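Aspartate carbamoyltransferase (Leishmania major, PDB 7K46) probably catalyses the transfer of a carbamoyl group from carbamoyl phosphate to L-aspartate, an early step of pyrimidine biosynthesis. Local coordinates at residues 138-149 with 174-183; 159-170 with 187-197. All coordinates share one frame; numbering follows the deposited sequence. Where two conformers were deposited one is given.

Contact 1 pairs two helices, and contact 2 pairs two neighbouring parallel strands. They share one beta-alpha-beta unit: helix 174-186 of contact 1 joins strands 163-167 and 191-195 of contact 2. Helix 142-156 comes just before strand 163-167 in the chain, with a loop and a beta turn between. Contact 2 is the more deeply buried and rests on direct backbone hydrogen bonds. Contact 1 is partly buried, has no direct hydrogen bond across it and relies on leucine and isoleucine packing, a close glycine and two waters. The two meet where Ile149 CG2 packs on Phe187 CZ at 3.7 Å and where His177 NE2 probably bonds to Leu170 O.

Contact 1 of 2, residues 138-149 with 174-183; sequences AGEHPTQALLDI and RTVHSLLKLL
Leu182 lays its CD2 methyl against Ile149 CD1 and Ala145 CB. Ile149 CD1 meets this methyl at 3.4 Å, tighter than usual carbon contact, and Ala145 CB lies 3.8 Å from it. The Leu182 and Ile149 side chains cross at about a right angle. Leu182 CG stands anti to the backbone N (chi1 -171°), which sends the branch across to the other helix. Leu183 slides past Ile149 in the opposite direction, with its CD2 beside Ile149 CG1. Ile26 and Ile30 of helix 23-41 also touch Ile149.

The Leu179 side chain crosses that of Asp148 at a slant, its CD2 4.0 Å from Asp148 OD2. The carboxylate is held by its own helix and by residues outside the contact: OD2 bonds to Tyr239 OH, while OD1 takes bonds from Gln144 NE2 and Gln310 NE2. The axes of the segments 142-149 and 174-183 cross at -52° and come within 9.9 Å.

At the other end the backbones come much closer. Gly139 CA lies 3.7 Å from Thr175 CA, and Thr175 CA makes a nearly straight CA-H...O contact with Gly139 O. Gly139 CA packs directly against the Arg174 carbonyl, backbone on backbone. The Arg174 guanidinium lays one face over Ala138 O, but NE makes no hydrogen bond to it because the angle is poor.

In the conformer described, Ser178 OG is anti to its own N (chi1 -179°) and hydrogen-bonds to two waters; a second conformer makes this bridge less certain. One water also donates to Gly139 O and accepts from His141 N, the N-cap residue of helix 142-149. The other donates to Glu140 OE2, whose partner oxygen OE1 bonds to Ser17 OG.

The contact thus joins the carbamoyl-phosphate-binding and aspartate-binding family regions. With no direct hydrogen bond across it, the pairing depends on close packing, and a water satisfies Gly139 O and His141 N.

Contact 2 of 2, residues 159-170 with 187-197; sequences VDGIAIALIGDL and FALRKVYLIAP
The parallel strand pair of a beta-alpha-beta crossover is formed here by strands 163-167 and 191-195, inside the five-stranded sheet of the aspartate-binding domain. The backbone bonds alternate from strand to strand: Ile164 N to Lys191 O, Tyr193 N to Ile164 O, Leu166 N to Tyr193 O, and Ile195 N to Leu166 O at 2.9 Å. Gly168 N extends the ladder to Ile195 O.

On one face Ile164 CG2 lies beside Val192 CG2 (4.0 Å), and Leu166 CD1 beside Leu194 CD2. Leu170 CD1 crosses over to Leu194 CB at 3.7 Å. On the other face Ala165 CB meets Tyr193 CB. The Tyr193 hydroxyl bonds to Asp234 OD2 and to Lys191 NZ, which also bonds to Gln222 OE1.

Before the strands, Val159 CG1 sits over one face of the Phe187 ring in a CH-pi contact, 3.9 Å from its centroid. Asp160 OD1 accepts a bond from Ala188 N on its anti side, 32° out of the carboxylate plane, while OD2 pairs with Arg23. Arg190 lays its guanidinium face on Ala163 CB, and NH1 forms a salt bridge with Asp234.

Direct backbone bonding therefore fixes the strand register, while charged side chains gather near the start of the pair.

Contact 1 of 2, residues 138-149 with 174-183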
loop_
_atom_site.group_PDB
_atom_site.type_symbol
_atom_site.label_atom_id
_atom_site.label_comp_id
_atom_site.label_asym_id
_atom_site.label_seq_id
_atom_site.Cartn_x
_atom_site.Cartn_y
_atom_site.Cartn_z
ATOM N N ALA A 138 -26.365 -6.631 1.113
ATOM C CA ALA A 138 -27.323 -7.698 1.388
ATOM C C ALA A 138 -27.089 -8.358 2.743
ATOM O O ALA A 138 -27.839 -9.269 3.116
ATOM C CB ALA A 138 -27.266 -8.752 0.282
ATOM N N GLY A 139 -26.081 -7.921 3.491
ATOM C CA GLY A 139 -25.820 -8.480 4.800
ATOM C C GLY A 139 -24.933 -9.704 4.810
ATOM O O GLY A 139 -24.786 -10.333 5.865
ATOM N N GLU A 140 -24.339 -10.069 3.673
ATOM C CA GLU A 140 -23.409 -11.193 3.631
ATOM C C GLU A 140 -22.008 -10.678 3.937
ATOM O O GLU A 140 -21.379 -9.995 3.116
ATOM C CB GLU A 140 -23.484 -11.914 2.288
ATOM C CG GLU A 140 -24.864 -12.548 2.025
ATOM C CD GLU A 140 -25.194 -13.714 2.959
ATOM O OE1 GLU A 140 -24.283 -14.229 3.647
ATOM O OE2 GLU A 140 -26.378 -14.119 2.999
ATOM N N HIS A 141 -21.528 -10.998 5.132
ATOM C CA HIS A 141 -20.225 -10.553 5.625
ATOM C C HIS A 141 -19.631 -11.763 6.334
ATOM O O HIS A 141 -19.590 -11.822 7.568
ATOM C CB HIS A 141 -20.397 -9.344 6.551
ATOM C CG HIS A 141 -19.137 -8.586 6.857
ATOM N ND1 HIS A 141 -17.874 -9.105 6.667
ATOM C CD2 HIS A 141 -18.958 -7.346 7.381
ATOM C CE1 HIS A 141 -16.970 -8.213 7.040
ATOM N NE2 HIS A 141 -17.602 -7.137 7.481
ATOM N N PRO A 142 -19.223 -12.787 5.568
ATOM C CA PRO A 142 -18.956 -14.095 6.189
ATOM C C PRO A 142 -17.872 -14.063 7.247
ATOM O O PRO A 142 -18.005 -14.776 8.247
ATOM C CB PRO A 142 -18.565 -14.982 4.989
ATOM C CG PRO A 142 -18.247 -14.019 3.858
ATOM C CD PRO A 142 -19.195 -12.877 4.097
ATOM N N THR A 143 -16.812 -13.255 7.074
ATOM C CA THR A 143 -15.761 -13.266 8.089
ATOM C C THR A 143 -16.168 -12.490 9.340
ATOM O O THR A 143 -15.690 -12.817 10.429
ATOM C CB THR A 143 -14.426 -12.750 7.528
ATOM O OG1 THR A 143 -14.538 -11.384 7.123
ATOM C CG2 THR A 143 -13.974 -13.593 6.344
ATOM N N GLN A 144 -17.070 -11.506 9.229
ATOM C CA GLN A 144 -17.625 -10.892 10.441
ATOM C C GLN A 144 -18.472 -11.896 11.225
ATOM O O GLN A 144 -18.325 -12.029 12.444
ATOM C CB GLN A 144 -18.455 -9.651 10.097
ATOM C CG GLN A 144 -18.965 -8.910 11.346
ATOM C CD GLN A 144 -17.854 -8.117 12.023
ATOM O OE1 GLN A 144 -17.192 -7.316 11.376
ATOM N NE2 GLN A 144 -17.638 -8.351 13.321
ATOM N N ALA A 145 -19.384 -12.600 10.545
ATOM C CA ALA A 145 -20.171 -13.627 11.229
ATOM C C ALA A 145 -19.270 -14.648 11.918
ATOM O O ALA A 145 -19.482 -15.002 13.083
ATOM C CB ALA A 145 -21.101 -14.332 10.237
ATOM N N LEU A 146 -18.254 -15.137 11.203
ATOM C CA LEU A 146 -17.399 -16.184 11.749
ATOM C C LEU A 146 -16.524 -15.661 12.885
ATOM O O LEU A 146 -16.314 -16.361 13.882
ATOM C CB LEU A 146 -16.540 -16.781 10.635
ATOM C CG LEU A 146 -17.375 -17.654 9.697
ATOM C CD1 LEU A 146 -16.558 -17.970 8.454
ATOM C CD2 LEU A 146 -17.798 -18.929 10.398
ATOM N N LEU A 147 -16.004 -14.439 12.763
ATOM C CA LEU A 147 -15.242 -13.889 13.882
ATOM C C LEU A 147 -16.132 -13.613 15.093
ATOM O O LEU A 147 -15.665 -13.723 16.234
ATOM C CB LEU A 147 -14.491 -12.613 13.459
ATOM C CG LEU A 147 -15.168 -11.241 13.422
ATOM C CD1 LEU A 147 -15.124 -10.554 14.794
ATOM C CD2 LEU A 147 -14.470 -10.356 12.375
ATOM N N ASP A 148 -17.397 -13.231 14.873
ATOM C CA ASP A 148 -18.309 -13.056 16.003
ATOM C C ASP A 148 -18.512 -14.377 16.736
ATOM O O ASP A 148 -18.512 -14.423 17.974
ATOM C CB ASP A 148 -19.661 -12.506 15.527
ATOM C CG ASP A 148 -19.585 -11.059 15.023
ATOM O OD1 ASP A 148 -18.565 -10.365 15.253
ATOM O OD2 ASP A 148 -20.567 -10.621 14.380
ATOM N N ILE A 149 -18.688 -15.466 15.984
ATOM C CA ILE A 149 -18.859 -16.781 16.603
ATOM C C ILE A 149 -17.600 -17.182 17.358
ATOM O O ILE A 149 -17.666 -17.689 18.485
ATOM C CB ILE A 149 -19.225 -17.831 15.540
ATOM C CG1 ILE A 149 -20.623 -17.565 14.987
ATOM C CG2 ILE A 149 -19.123 -19.237 16.110
ATOM C CD1 ILE A 149 -20.957 -18.495 13.856
ATOM N N ARG A 174 -28.925 -5.690 7.928
ATOM C CA ARG A 174 -29.010 -6.985 7.262
ATOM C C ARG A 174 -27.856 -7.902 7.647
ATOM O O ARG A 174 -27.998 -9.124 7.547
ATOM C CB ARG A 174 -29.064 -6.807 5.736
ATOM C CG ARG A 174 -30.316 -6.086 5.239
ATOM C CD ARG A 174 -30.442 -6.153 3.709
ATOM N NE ARG A 174 -30.734 -7.502 3.237
ATOM C CZ ARG A 174 -30.917 -7.831 1.965
ATOM N NH1 ARG A 174 -30.866 -6.923 1.003
ATOM N NH2 ARG A 174 -31.155 -9.103 1.651
ATOM N N THR A 175 -26.713 -7.349 8.064
ATOM C CA THR A 175 -25.625 -8.214 8.505
ATOM C C THR A 175 -26.015 -8.966 9.776
ATOM O O THR A 175 -25.664 -10.144 9.946
ATOM C CB THR A 175 -24.356 -7.383 8.710
ATOM O OG1 THR A 175 -24.006 -6.762 7.463
ATOM C CG2 THR A 175 -23.208 -8.269 9.159
ATOM N N VAL A 176 -26.782 -8.311 10.657
ATOM C CA VAL A 176 -27.293 -8.982 11.850
ATOM C C VAL A 176 -28.363 -10.016 11.496
ATOM O O VAL A 176 -28.481 -11.043 12.178
ATOM C CB VAL A 176 -27.816 -7.939 12.859
ATOM C CG1 VAL A 176 -28.399 -8.620 14.087
ATOM C CG2 VAL A 176 -26.683 -7.031 13.284
ATOM N N HIS A 177 -29.166 -9.772 10.451
ATOM C CA HIS A 177 -30.062 -10.820 9.957
ATOM C C HIS A 177 -29.289 -12.097 9.672
ATOM O O HIS A 177 -29.701 -13.194 10.066
ATOM C CB HIS A 177 -30.775 -10.398 8.671
ATOM C CG HIS A 177 -31.574 -9.141 8.774
ATOM N ND1 HIS A 177 -32.205 -8.584 7.681
ATOM C CD2 HIS A 177 -31.842 -8.324 9.823
ATOM C CE1 HIS A 177 -32.832 -7.480 8.052
ATOM N NE2 HIS A 177 -32.619 -7.295 9.344
ATOM N N SER A 178 -28.168 -11.964 8.953
ATOM C CA SER A 178 -27.345 -13.116 8.604
ATOM C C SER A 178 -26.756 -13.776 9.845
ATOM O O SER A 178 -26.687 -15.011 9.931
ATOM C CB SER A 178 -26.232 -12.677 7.647
ATOM O OG SER A 178 -25.421 -13.769 7.255
ATOM N N LEU A 179 -26.315 -12.968 10.814
ATOM C CA LEU A 179 -25.765 -13.532 12.043
ATOM C C LEU A 179 -26.809 -14.361 12.780
ATOM O O LEU A 179 -26.522 -15.473 13.238
ATOM C CB LEU A 179 -25.219 -12.419 12.946
ATOM C CG LEU A 179 -24.610 -12.909 14.273
ATOM C CD1 LEU A 179 -23.373 -13.778 14.039
ATOM C CD2 LEU A 179 -24.301 -11.757 15.209
ATOM N N LEU A 180 -28.033 -13.846 12.884
ATOM C CA LEU A 180 -29.098 -14.606 13.535
ATOM C C LEU A 180 -29.369 -15.917 12.797
ATOM O O LEU A 180 -29.484 -16.981 13.418
ATOM C CB LEU A 180 -30.365 -13.758 13.620
ATOM C CG LEU A 180 -31.596 -14.499 14.138
ATOM C CD1 LEU A 180 -31.327 -15.028 15.543
ATOM C CD2 LEU A 180 -32.831 -13.592 14.116
ATOM N N LYS A 181 -29.479 -15.859 11.466
ATOM C CA LYS A 181 -29.726 -17.083 10.701
ATOM C C LYS A 181 -28.627 -18.107 10.948
ATOM O O LYS A 181 -28.903 -19.294 11.160
ATOM C CB LYS A 181 -29.820 -16.777 9.209
ATOM C CG LYS A 181 -31.021 -15.955 8.777
ATOM C CD LYS A 181 -30.877 -15.652 7.293
ATOM C CE LYS A 181 -31.928 -14.696 6.803
ATOM N NZ LYS A 181 -31.764 -14.478 5.338
ATOM N N LEU A 182 -27.369 -17.656 10.942
ATOM C CA LEU A 182 -26.247 -18.568 11.130
ATOM C C LEU A 182 -26.264 -19.185 12.524
ATOM O O LEU A 182 -26.035 -20.393 12.680
ATOM C CB LEU A 182 -24.937 -17.820 10.889
ATOM C CG LEU A 182 -23.687 -18.688 10.835
ATOM C CD1 LEU A 182 -23.736 -19.535 9.580
ATOM C CD2 LEU A 182 -22.440 -17.824 10.857
ATOM N N LEU A 183 -26.526 -18.370 13.549
ATOM C CA LEU A 183 -26.524 -18.877 14.919
ATOM C C LEU A 183 -27.646 -19.894 15.124
ATOM O O LEU A 183 -27.428 -20.972 15.690
ATOM C CB LEU A 183 -26.659 -17.714 15.909
ATOM C CG LEU A 183 -25.461 -16.771 16.077
ATOM C CD1 LEU A 183 -25.770 -15.586 16.995
ATOM C CD2 LEU A 183 -24.266 -17.546 16.611
HETATM O O HOH W 1 -22.846 -12.525 7.138
HETATM O O HOH W 2 -27.067 -15.162 5.427
#

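Contact 2 of 2, residues 159-170 with 187-197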
loop_
_atom_site.group_PDB
_atom_site.type_symbol
_atom_site.label_atom_id
_atom_site.label_comp_id
_atom_site.label_asym_id
_atom_site.label_seq_id
_atom_site.Cartn_x
_atom_site.Cartn_y
_atom_site.Cartn_z
ATOM N N VAL A 159 -20.684 -21.720 22.363
ATOM C CA VAL A 159 -21.791 -20.959 21.792
ATOM C C VAL A 159 -23.121 -21.648 22.051
ATOM O O VAL A 159 -24.116 -20.990 22.366
ATOM C CB VAL A 159 -21.576 -20.732 20.280
ATOM C CG1 VAL A 159 -22.716 -19.900 19.715
ATOM C CG2 VAL A 159 -20.248 -20.037 20.019
ATOM N N ASP A 160 -23.155 -22.971 21.899
ATOM C CA ASP A 160 -24.281 -23.755 22.386
ATOM C C ASP A 160 -24.665 -23.305 23.788
ATOM O O ASP A 160 -23.801 -23.116 24.649
ATOM C CB ASP A 160 -23.921 -25.242 22.406
ATOM C CG ASP A 160 -23.786 -25.837 21.019
ATOM O OD1 ASP A 160 -24.449 -25.343 20.074
ATOM O OD2 ASP A 160 -23.031 -26.823 20.885
ATOM N N GLY A 161 -25.964 -23.110 24.002
ATOM C CA GLY A 161 -26.501 -22.831 25.314
ATOM C C GLY A 161 -26.675 -21.367 25.675
ATOM O O GLY A 161 -27.250 -21.081 26.732
ATOM N N ILE A 162 -26.229 -20.424 24.836
ATOM C CA ILE A 162 -26.183 -19.026 25.262
ATOM C C ILE A 162 -27.540 -18.358 25.086
ATOM O O ILE A 162 -28.360 -18.739 24.242
ATOM C CB ILE A 162 -25.100 -18.224 24.509
ATOM C CG1 ILE A 162 -25.446 -18.092 23.021
ATOM C CG2 ILE A 162 -23.706 -18.804 24.743
ATOM C CD1 ILE A 162 -24.519 -17.116 22.263
ATOM N N ALA A 163 -27.750 -17.317 25.886
ATOM C CA ALA A 163 -28.734 -16.281 25.611
ATOM C C ALA A 163 -27.998 -15.048 25.104
ATOM O O ALA A 163 -27.052 -14.580 25.747
ATOM C CB ALA A 163 -29.544 -15.929 26.861
ATOM N N ILE A 164 -28.437 -14.520 23.970
ATOM C CA ILE A 164 -27.767 -13.401 23.315
ATOM C C ILE A 164 -28.806 -12.348 22.971
ATOM O O ILE A 164 -29.910 -12.679 22.527
ATOM C CB ILE A 164 -26.998 -13.856 22.054
ATOM C CG1 ILE A 164 -26.382 -12.656 21.318
ATOM C CG2 ILE A 164 -27.899 -14.660 21.122
ATOM C CD1 ILE A 164 -25.404 -13.056 20.217
ATOM N N ALA A 165 -28.463 -11.081 23.193
ATOM C CA ALA A 165 -29.300 -9.962 22.780
ATOM C C ALA A 165 -28.674 -9.311 21.558
ATOM O O ALA A 165 -27.484 -8.979 21.572
ATOM C CB ALA A 165 -29.457 -8.933 23.903
ATOM N N LEU A 166 -29.458 -9.177 20.490
ATOM C CA LEU A 166 -29.061 -8.422 19.306
ATOM C C LEU A 166 -29.743 -7.066 19.422
ATOM O O LEU A 166 -30.970 -6.996 19.540
ATOM C CB LEU A 166 -29.459 -9.147 18.014
ATOM C CG LEU A 166 -29.011 -10.608 17.917
ATOM C CD1 LEU A 166 -29.613 -11.302 16.702
ATOM C CD2 LEU A 166 -27.471 -10.753 17.908
ATOM N N ILE A 167 -28.949 -5.999 19.449
ATOM C CA ILE A 167 -29.415 -4.688 19.890
ATOM C C ILE A 167 -29.109 -3.672 18.806
ATOM O O ILE A 167 -27.938 -3.483 18.459
ATOM C CB ILE A 167 -28.738 -4.264 21.202
ATOM C CG1 ILE A 167 -28.946 -5.323 22.290
ATOM C CG2 ILE A 167 -29.225 -2.865 21.643
ATOM C CD1 ILE A 167 -27.925 -5.217 23.404
ATOM N N GLY A 168 -30.137 -2.991 18.305
ATOM C CA GLY A 168 -29.908 -1.892 17.374
ATOM C C GLY A 168 -31.072 -1.736 16.407
ATOM O O GLY A 168 -32.210 -2.072 16.730
ATOM N N ASP A 169 -30.755 -1.198 15.227
ATOM C CA ASP A 169 -31.704 -1.136 14.115
ATOM C C ASP A 169 -31.751 -2.525 13.492
ATOM O O ASP A 169 -30.992 -2.844 12.574
ATOM C CB ASP A 169 -31.280 -0.078 13.100
ATOM C CG ASP A 169 -32.277 0.094 11.963
ATOM O OD1 ASP A 169 -33.091 -0.816 11.704
ATOM O OD2 ASP A 169 -32.245 1.162 11.310
ATOM N N LEU A 170 -32.646 -3.371 14.004
ATOM C CA LEU A 170 -32.726 -4.734 13.493
ATOM C C LEU A 170 -33.473 -4.812 12.172
ATOM O O LEU A 170 -33.328 -5.805 11.448
ATOM C CB LEU A 170 -33.376 -5.658 14.533
ATOM C CG LEU A 170 -32.615 -5.711 15.869
ATOM C CD1 LEU A 170 -33.335 -6.609 16.900
ATOM C CD2 LEU A 170 -31.162 -6.176 15.668
ATOM N N PHE A 187 -26.309 -23.714 16.082
ATOM C CA PHE A 187 -26.002 -23.794 17.498
ATOM C C PHE A 187 -27.269 -23.956 18.327
ATOM O O PHE A 187 -28.332 -23.420 17.994
ATOM C CB PHE A 187 -25.226 -22.563 17.962
ATOM C CG PHE A 187 -23.876 -22.432 17.317
ATOM C CD1 PHE A 187 -22.761 -23.027 17.887
ATOM C CD2 PHE A 187 -23.723 -21.724 16.135
ATOM C CE1 PHE A 187 -21.509 -22.918 17.289
ATOM C CE2 PHE A 187 -22.474 -21.604 15.537
ATOM C CZ PHE A 187 -21.369 -22.210 16.115
ATOM N N ALA A 188 -27.128 -24.695 19.425
ATOM C CA ALA A 188 -28.232 -24.953 20.351
ATOM C C ALA A 188 -28.386 -23.771 21.313
ATOM O O ALA A 188 -28.135 -23.862 22.519
ATOM C CB ALA A 188 -27.994 -26.256 21.100
ATOM N N LEU A 189 -28.804 -22.637 20.751
ATOM C CA LEU A 189 -29.020 -21.443 21.553
ATOM C C LEU A 189 -30.117 -21.681 22.581
ATOM O O LEU A 189 -31.058 -22.437 22.347
ATOM C CB LEU A 189 -29.419 -20.270 20.665
ATOM C CG LEU A 189 -28.499 -19.965 19.478
ATOM C CD1 LEU A 189 -29.086 -18.783 18.721
ATOM C CD2 LEU A 189 -27.098 -19.668 19.964
ATOM N N ARG A 190 -29.991 -21.019 23.730
ATOM C CA ARG A 190 -31.106 -20.998 24.670
ATOM C C ARG A 190 -32.121 -19.928 24.284
ATOM O O ARG A 190 -33.325 -20.197 24.223
ATOM C CB ARG A 190 -30.603 -20.772 26.098
ATOM C CG ARG A 190 -31.734 -20.599 27.118
ATOM C CD ARG A 190 -31.251 -20.753 28.555
ATOM N NE ARG A 190 -30.282 -19.727 28.931
ATOM C CZ ARG A 190 -30.603 -18.496 29.309
ATOM N NH1 ARG A 190 -31.857 -18.084 29.316
ATOM N NH2 ARG A 190 -29.637 -17.656 29.679
ATOM N N LYS A 191 -31.658 -18.714 23.991
ATOM C CA LYS A 191 -32.598 -17.618 23.816
ATOM C C LYS A 191 -31.942 -16.500 23.029
ATOM O O LYS A 191 -30.753 -16.226 23.211
ATOM C CB LYS A 191 -33.075 -17.102 25.180
ATOM C CG LYS A 191 -34.185 -16.064 25.124
ATOM C CD LYS A 191 -34.807 -15.923 26.510
ATOM C CE LYS A 191 -36.112 -15.154 26.467
ATOM N NZ LYS A 191 -36.659 -14.938 27.850
ATOM N N VAL A 192 -32.723 -15.854 22.162
ATOM C CA VAL A 192 -32.294 -14.644 21.458
ATOM C C VAL A 192 -33.250 -13.521 21.836
ATOM O O VAL A 192 -34.463 -13.618 21.594
ATOM C CB VAL A 192 -32.268 -14.821 19.928
ATOM C CG1 VAL A 192 -31.901 -13.493 19.245
ATOM C CG2 VAL A 192 -31.304 -15.936 19.503
ATOM N N TYR A 193 -32.707 -12.460 22.422
ATOM C CA TYR A 193 -33.451 -11.224 22.635
ATOM C C TYR A 193 -33.218 -10.314 21.439
ATOM O O TYR A 193 -32.069 -10.099 21.042
ATOM C CB TYR A 193 -33.002 -10.522 23.922
ATOM C CG TYR A 193 -33.337 -11.260 25.196
ATOM C CD1 TYR A 193 -34.580 -11.101 25.805
ATOM C CD2 TYR A 193 -32.415 -12.111 25.801
ATOM C CE1 TYR A 193 -34.907 -11.771 26.975
ATOM C CE2 TYR A 193 -32.732 -12.789 26.986
ATOM C CZ TYR A 193 -33.982 -12.614 27.564
ATOM O OH TYR A 193 -34.310 -13.277 28.733
ATOM N N LEU A 194 -34.304 -9.783 20.869
ATOM C CA LEU A 194 -34.246 -8.848 19.742
ATOM C C LEU A 194 -34.665 -7.475 20.264
ATOM O O LEU A 194 -35.859 -7.215 20.444
ATOM C CB LEU A 194 -35.152 -9.312 18.605
ATOM C CG LEU A 194 -34.855 -10.706 18.040
ATOM C CD1 LEU A 194 -35.957 -11.136 17.065
ATOM C CD2 LEU A 194 -33.490 -10.710 17.364
ATOM N N ILE A 195 -33.684 -6.601 20.507
ATOM C CA ILE A 195 -33.899 -5.314 21.169
ATOM C C ILE A 195 -33.773 -4.219 20.119
ATOM O O ILE A 195 -32.675 -3.963 19.612
ATOM C CB ILE A 195 -32.893 -5.077 22.307
ATOM C CG1 ILE A 195 -32.802 -6.294 23.245
ATOM C CG2 ILE A 195 -33.233 -3.783 23.053
ATOM C CD1 ILE A 195 -34.100 -6.609 23.984
ATOM N N ALA A 196 -34.878 -3.549 19.809
ATOM C CA ALA A 196 -34.872 -2.547 18.757
ATOM C C ALA A 196 -35.924 -1.506 19.065
ATOM O O ALA A 196 -36.986 -1.840 19.613
ATOM C CB ALA A 196 -35.144 -3.175 17.384
ATOM N N PRO A 197 -35.689 -0.242 18.714
ATOM C CA PRO A 197 -36.728 0.778 18.885
ATOM C C PRO A 197 -37.979 0.442 18.081
ATOM O O PRO A 197 -37.940 -0.299 17.095
ATOM C CB PRO A 197 -36.069 2.066 18.375
ATOM C CG PRO A 197 -34.596 1.788 18.324
ATOM C CD PRO A 197 -34.446 0.302 18.120
#